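PDB 5ZI1: insecticidal crystal protein Cry7Cal from Bacillus thuringiensis, which is a delta endotoxin active against the locust Locusta migratoria manilensis, and probably binds receptors on its insect host. Local coordinates for residues V484-S489 with P495-V500; S576-I581 with I590-I595. All coordinates share one frame; numbering follows the deposited sequence.

Overall arrangement
Both contacts lie in the C-terminal beta-sandwich domain of this three-domain toxin, and their centres are about 11 Å apart. They follow in series along the chain: hairpin 484-489/495-500 (contact 1) closes before 576-581 and 590-595 (contact 2) come together. Contact 1 is pairing within one sheet, whereas contact 2 is packing between two. Strand 589-599 links them, running antiparallel to 496-500 in the same sheet and facing strand 575-580 of the other. Leu-497 and Ile-499 pack on Ile-592, so the inward side of the hairpin continues into the sandwich interior, while Glu-485 and Lys-498 lie on the other face of their sheet.

Contact 1: V484-S489 with P495-V500; sequences VEIIDS and PILKIV
The carboxylate of Glu-485 lies alongside the end of Lys-498: its OE1 meets Lys-498 CE at 3.5 Å from one side of the carboxylate plane, while a water sits off the other side. That water donates to Glu-485 OE1 at 3.1 Å and accepts a weak bond from Lys-498 NZ, whose charge stays 4.4 Å from Glu-485 OE1, beyond a salt bridge. Lys-498, extended through CD, lays CD against Ile-487 CG2 and CD1; bends at chi3 (102°) and chi4 then turn CE and NZ to the side of that carboxylate. Toward the turn, Pro-495 CB lies 3.3 Å from Ile-487 O and also meets Ile-486 CG2.

Two hydrogen-bonded pairs hold the antiparallel strands. Glu-485 and Lys-498 each donate their N-H to the other's O, with Lys-498 N to Glu-485 O the shortest at 2.8 Å; Ile-487 and Ile-496 do the same with longer bonds. On their shared face, Ile-487 and Ile-496 both hold CG1 between backbone N and carbonyl carbon (chi1 73° and 63°), bringing the two CG1 atoms to 3.7 Å.

On the other face, Leu-497 spreads its branches: CD2 lies 3.7 Å from Ile-486 CG1, the two side chains side by side and pointing the same way, and CD1 reaches Val-484 CG1. The chemistry thus divides this beta hairpin: on the apolar face Leu-497 joins the sandwich interior at Val-509 and Phe-510 while Ile-486 leans on Leu-292, and on the other opposite charges, linked weakly through a water, lie beside isoleucines; the pairing rests on backbone bonds and apolar contact, not a direct salt bridge.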
loop_
_atom_site.group_PDB
_atom_site.type_symbol
_atom_site.label_atom_id
_atom_site.label_comp_id
_atom_site.label_asym_id
_atom_site.label_seq_id
_atom_site.Cartn_x
_atom_site.Cartn_y
_atom_site.Cartn_z
ATOM N N VAL A 484 8.632 -12.692 18.464
ATOM C CA VAL A 484 7.832 -12.296 17.312
ATOM C C VAL A 484 7.780 -10.781 17.256
ATOM O O VAL A 484 7.255 -10.143 18.177
ATOM C CB VAL A 484 6.408 -12.856 17.375
ATOM C CG1 VAL A 484 5.675 -12.499 16.100
ATOM C CG2 VAL A 484 6.432 -14.364 17.611
ATOM N N GLU A 485 8.265 -10.214 16.159
ATOM C CA GLU A 485 8.306 -8.776 15.957
ATOM C C GLU A 485 7.652 -8.448 14.622
ATOM O O GLU A 485 7.560 -9.290 13.729
ATOM C CB GLU A 485 9.748 -8.264 15.989
ATOM C CG GLU A 485 9.889 -6.798 16.348
ATOM C CD GLU A 485 11.316 -6.272 16.178
ATOM O OE1 GLU A 485 12.243 -7.096 15.960
ATOM O OE2 GLU A 485 11.503 -5.031 16.261
ATOM N N ILE A 486 7.168 -7.225 14.497
ATOM C CA ILE A 486 6.554 -6.750 13.266
ATOM C C ILE A 486 7.452 -5.655 12.720
ATOM O O ILE A 486 7.865 -4.759 13.461
ATOM C CB ILE A 486 5.117 -6.270 13.521
ATOM C CG1 ILE A 486 4.342 -7.421 14.158
ATOM C CG2 ILE A 486 4.429 -5.825 12.230
ATOM C CD1 ILE A 486 2.957 -7.074 14.536
ATOM N N ILE A 487 7.821 -5.770 11.448
ATOM C CA ILE A 487 8.890 -4.964 10.878
ATOM C C ILE A 487 8.431 -4.457 9.520
ATOM O O ILE A 487 7.515 -5.004 8.901
ATOM C CB ILE A 487 10.226 -5.738 10.730
ATOM C CG1 ILE A 487 10.138 -6.742 9.583
ATOM C CG2 ILE A 487 10.606 -6.471 12.023
ATOM C CD1 ILE A 487 11.432 -7.430 9.323
ATOM N N ASP A 488 9.092 -3.397 9.061
ATOM C CA ASP A 488 8.762 -2.812 7.774
ATOM C C ASP A 488 9.217 -3.709 6.628
ATOM O O ASP A 488 10.193 -4.444 6.736
ATOM C CB ASP A 488 9.403 -1.436 7.632
ATOM C CG ASP A 488 8.634 -0.358 8.364
ATOM O OD1 ASP A 488 7.375 -0.393 8.367
ATOM O OD2 ASP A 488 9.297 0.534 8.938
ATOM N N SER A 489 8.492 -3.623 5.518
ATOM C CA SER A 489 8.848 -4.297 4.280
ATOM C C SER A 489 8.259 -3.486 3.139
ATOM O O SER A 489 7.040 -3.313 3.064
ATOM C CB SER A 489 8.329 -5.743 4.254
ATOM O OG SER A 489 8.213 -6.219 2.918
ATOM N N PRO A 495 3.529 -4.470 6.409
ATOM C CA PRO A 495 4.557 -5.069 7.268
ATOM C C PRO A 495 4.441 -6.587 7.297
ATOM O O PRO A 495 3.486 -7.178 6.788
ATOM C CB PRO A 495 4.289 -4.447 8.640
ATOM C CG PRO A 495 2.902 -3.936 8.572
ATOM C CD PRO A 495 2.606 -3.602 7.160
ATOM N N ILE A 496 5.459 -7.218 7.891
ATOM C CA ILE A 496 5.607 -8.667 7.909
ATOM C C ILE A 496 6.011 -9.086 9.316
ATOM O O ILE A 496 6.389 -8.262 10.145
ATOM C CB ILE A 496 6.642 -9.165 6.872
ATOM C CG1 ILE A 496 8.037 -8.626 7.197
ATOM C CG2 ILE A 496 6.218 -8.791 5.456
ATOM C CD1 ILE A 496 9.097 -9.090 6.239
ATOM N N LEU A 497 5.919 -10.389 9.587
ATOM C CA LEU A 497 6.342 -10.933 10.870
ATOM C C LEU A 497 7.792 -11.397 10.813
ATOM O O LEU A 497 8.216 -12.027 9.837
ATOM C CB LEU A 497 5.460 -12.110 11.291
ATOM C CG LEU A 497 3.991 -11.826 11.622
ATOM C CD1 LEU A 497 3.472 -12.792 12.672
ATOM C CD2 LEU A 497 3.805 -10.400 12.075
ATOM N N LYS A 498 8.541 -11.108 11.880
ATOM C CA LYS A 498 9.909 -11.582 12.047
ATOM C C LYS A 498 9.980 -12.460 13.288
ATOM O O LYS A 498 9.854 -11.965 14.414
ATOM C CB LYS A 498 10.880 -10.416 12.163
ATOM C CG LYS A 498 12.324 -10.843 12.254
ATOM C CD LYS A 498 13.218 -9.624 12.340
ATOM C CE LYS A 498 13.679 -9.375 13.766
ATOM N NZ LYS A 498 15.115 -9.782 13.949
ATOM N N ILE A 499 10.206 -13.755 13.090
ATOM C CA ILE A 499 10.282 -14.720 14.179
ATOM C C ILE A 499 11.740 -15.118 14.384
ATOM O O ILE A 499 12.416 -15.530 13.434
ATOM C CB ILE A 499 9.416 -15.958 13.888
ATOM C CG1 ILE A 499 8.036 -15.534 13.393
ATOM C CG2 ILE A 499 9.282 -16.843 15.132
ATOM C CD1 ILE A 499 7.345 -16.616 12.608
ATOM N N VAL A 500 12.217 -14.995 15.620
ATOM C CA VAL A 500 13.522 -15.502 16.035
ATOM C C VAL A 500 13.282 -16.670 16.992
ATOM O O VAL A 500 12.729 -16.480 18.082
ATOM C CB VAL A 500 14.373 -14.407 16.692
ATOM C CG1 VAL A 500 15.742 -14.943 17.004
ATOM C CG2 VAL A 500 14.462 -13.167 15.783
HETATM O O HOH W 1 14.477 -9.102 16.738
#

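Contact 2: S576-I581 with I590-I595; sequences SMLYII and IYIDKI
Segments 576-581 and 590-595 face each other without any backbone hydrogen bond, their nearest CA atoms, those of Leu-578 and Ile-595, being 9.6 Å apart. Leu-578 reaches across the gap with CG anti to the backbone N (chi1 -173°), and its two methyls divide the work. CD1 meets Ile-595 CD1 at 4.2 Å, and CD2 approaches Ile-592 CD1 more loosely, at 4.5 Å. All three residues are buried, and the contact is purely apolar.

Ile-592 and Ile-595 are three residues apart, yet both point toward Leu-578, where plain strand alternation would turn one of them outward. A classic beta bulge at Asp-593 and Lys-594, both facing Arg-527, explains this: the extra residue shifts the alternation. The Asp-593 carboxylate also forms a salt bridge to Arg-527, tying the bulge to the adjoining strand.

Around this pair, Leu-578 also packs on Met-536, Val-509 and Phe-510, and Ile-592 on Met-536. Apolar side chains from two sheets thus meet end to end, while between these two segments no hydrogen bond forms, as in the core of the beta sandwich that forms the C-terminal domain of three-domain Cry toxins.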
loop_
_atom_site.group_PDB
_atom_site.type_symbol
_atom_site.label_atom_id
_atom_site.label_comp_id
_atom_site.label_asym_id
_atom_site.label_seq_id
_atom_site.Cartn_x
_atom_site.Cartn_y
_atom_site.Cartn_z
ATOM N N SER A 576 -7.486 -19.657 13.892
ATOM C CA SER A 576 -6.327 -20.317 13.305
ATOM C C SER A 576 -5.042 -19.775 13.897
ATOM O O SER A 576 -4.891 -18.560 14.087
ATOM C CB SER A 576 -6.269 -20.142 11.792
ATOM O OG SER A 576 -7.307 -20.849 11.152
ATOM N N MET A 577 -4.111 -20.688 14.152
ATOM C CA MET A 577 -2.824 -20.382 14.737
ATOM C C MET A 577 -1.738 -20.891 13.810
ATOM O O MET A 577 -1.882 -21.963 13.215
ATOM C CB MET A 577 -2.677 -21.016 16.123
ATOM C CG MET A 577 -2.938 -20.046 17.266
ATOM S SD MET A 577 -4.417 -20.371 18.236
ATOM C CE MET A 577 -5.622 -20.724 16.968
ATOM N N LEU A 578 -0.678 -20.100 13.657
ATOM C CA LEU A 578 0.538 -20.559 13.003
ATOM C C LEU A 578 1.538 -20.903 14.089
ATOM O O LEU A 578 1.634 -20.197 15.098
ATOM C CB LEU A 578 1.130 -19.507 12.058
ATOM C CG LEU A 578 2.315 -20.007 11.208
ATOM C CD1 LEU A 578 2.179 -19.571 9.759
ATOM C CD2 LEU A 578 3.653 -19.567 11.761
ATOM N N TYR A 579 2.264 -22.001 13.887
ATOM C CA TYR A 579 3.211 -22.495 14.867
ATOM C C TYR A 579 4.565 -22.696 14.210
ATOM O O TYR A 579 4.655 -23.024 13.028
ATOM C CB TYR A 579 2.764 -23.835 15.479
ATOM C CG TYR A 579 1.395 -23.849 16.101
ATOM C CD1 TYR A 579 0.271 -24.047 15.329
ATOM C CD2 TYR A 579 1.234 -23.699 17.467
ATOM C CE1 TYR A 579 -0.986 -24.073 15.894
ATOM C CE2 TYR A 579 -0.025 -23.722 18.048
ATOM C CZ TYR A 579 -1.131 -23.913 17.254
ATOM O OH TYR A 579 -2.392 -23.945 17.811
ATOM N N ILE A 580 5.613 -22.503 14.999
ATOM C CA ILE A 580 6.959 -22.934 14.671
ATOM C C ILE A 580 7.327 -23.972 15.711
ATOM O O ILE A 580 7.325 -23.674 16.909
ATOM C CB ILE A 580 7.966 -21.776 14.689
ATOM C CG1 ILE A 580 7.631 -20.734 13.620
ATOM C CG2 ILE A 580 9.387 -22.305 14.513
ATOM C CD1 ILE A 580 7.719 -21.258 12.209
ATOM N N ILE A 581 7.646 -25.184 15.265
ATOM C CA ILE A 581 7.992 -26.264 16.181
ATOM C C ILE A 581 9.435 -26.019 16.608
ATOM O O ILE A 581 10.374 -26.364 15.880
ATOM C CB ILE A 581 7.803 -27.641 15.540
ATOM C CG1 ILE A 581 6.436 -27.716 14.852
ATOM C CG2 ILE A 581 7.943 -28.752 16.577
ATOM C CD1 ILE A 581 5.270 -27.356 15.754
ATOM N N ILE A 590 12.909 -16.411 10.886
ATOM C CA ILE A 590 11.850 -16.724 9.933
ATOM C C ILE A 590 11.011 -15.472 9.732
ATOM O O ILE A 590 10.658 -14.784 10.698
ATOM C CB ILE A 590 10.956 -17.889 10.418
ATOM C CG1 ILE A 590 11.769 -19.169 10.606
ATOM C CG2 ILE A 590 9.812 -18.138 9.460
ATOM C CD1 ILE A 590 11.952 -19.518 12.043
ATOM N N TYR A 591 10.692 -15.176 8.479
ATOM C CA TYR A 591 9.820 -14.066 8.138
ATOM C C TYR A 591 8.559 -14.627 7.508
ATOM O O TYR A 591 8.638 -15.486 6.626
ATOM C CB TYR A 591 10.507 -13.095 7.179
ATOM C CG TYR A 591 11.816 -12.568 7.692
ATOM C CD1 TYR A 591 13.010 -13.233 7.410
ATOM C CD2 TYR A 591 11.866 -11.401 8.459
ATOM C CE1 TYR A 591 14.212 -12.762 7.879
ATOM C CE2 TYR A 591 13.074 -10.908 8.925
ATOM C CZ TYR A 591 14.241 -11.588 8.631
ATOM O OH TYR A 591 15.443 -11.106 9.104
ATOM N N ILE A 592 7.406 -14.161 7.974
ATOM C CA ILE A 592 6.117 -14.583 7.451
ATOM C C ILE A 592 5.505 -13.371 6.770
ATOM O O ILE A 592 5.285 -12.337 7.410
ATOM C CB ILE A 592 5.187 -15.116 8.552
ATOM C CG1 ILE A 592 5.870 -16.204 9.385
ATOM C CG2 ILE A 592 3.853 -15.587 7.955
ATOM C CD1 ILE A 592 6.124 -17.508 8.648
ATOM N N ASP A 593 5.237 -13.494 5.480
ATOM C CA ASP A 593 4.645 -12.400 4.736
ATOM C C ASP A 593 3.139 -12.633 4.622
ATOM O O ASP A 593 2.366 -12.059 5.396
ATOM C CB ASP A 593 5.335 -12.277 3.374
ATOM C CG ASP A 593 4.624 -11.327 2.435
ATOM O OD1 ASP A 593 3.972 -10.376 2.922
ATOM O OD2 ASP A 593 4.711 -11.543 1.199
ATOM N N LYS A 594 2.712 -13.495 3.700
ATOM C CA LYS A 594 1.301 -13.738 3.456
ATOM C C LYS A 594 0.920 -15.171 3.818
ATOM O O LYS A 594 1.748 -16.103 3.782
ATOM C CB LYS A 594 0.941 -13.478 1.989
ATOM C CG LYS A 594 1.367 -12.115 1.466
ATOM C CD LYS A 594 0.558 -10.960 2.111
ATOM C CE LYS A 594 1.074 -9.588 1.630
ATOM N NZ LYS A 594 1.076 -9.469 0.137
ATOM N N ILE A 595 -0.356 -15.338 4.159
ATOM C CA ILE A 595 -0.957 -16.646 4.375
ATOM C C ILE A 595 -1.959 -16.854 3.262
ATOM O O ILE A 595 -2.857 -16.022 3.072
ATOM C CB ILE A 595 -1.636 -16.743 5.739
ATOM C CG1 ILE A 595 -0.753 -16.072 6.784
ATOM C CG2 ILE A 595 -1.894 -18.192 6.071
ATOM C CD1 ILE A 595 0.503 -16.846 7.029
#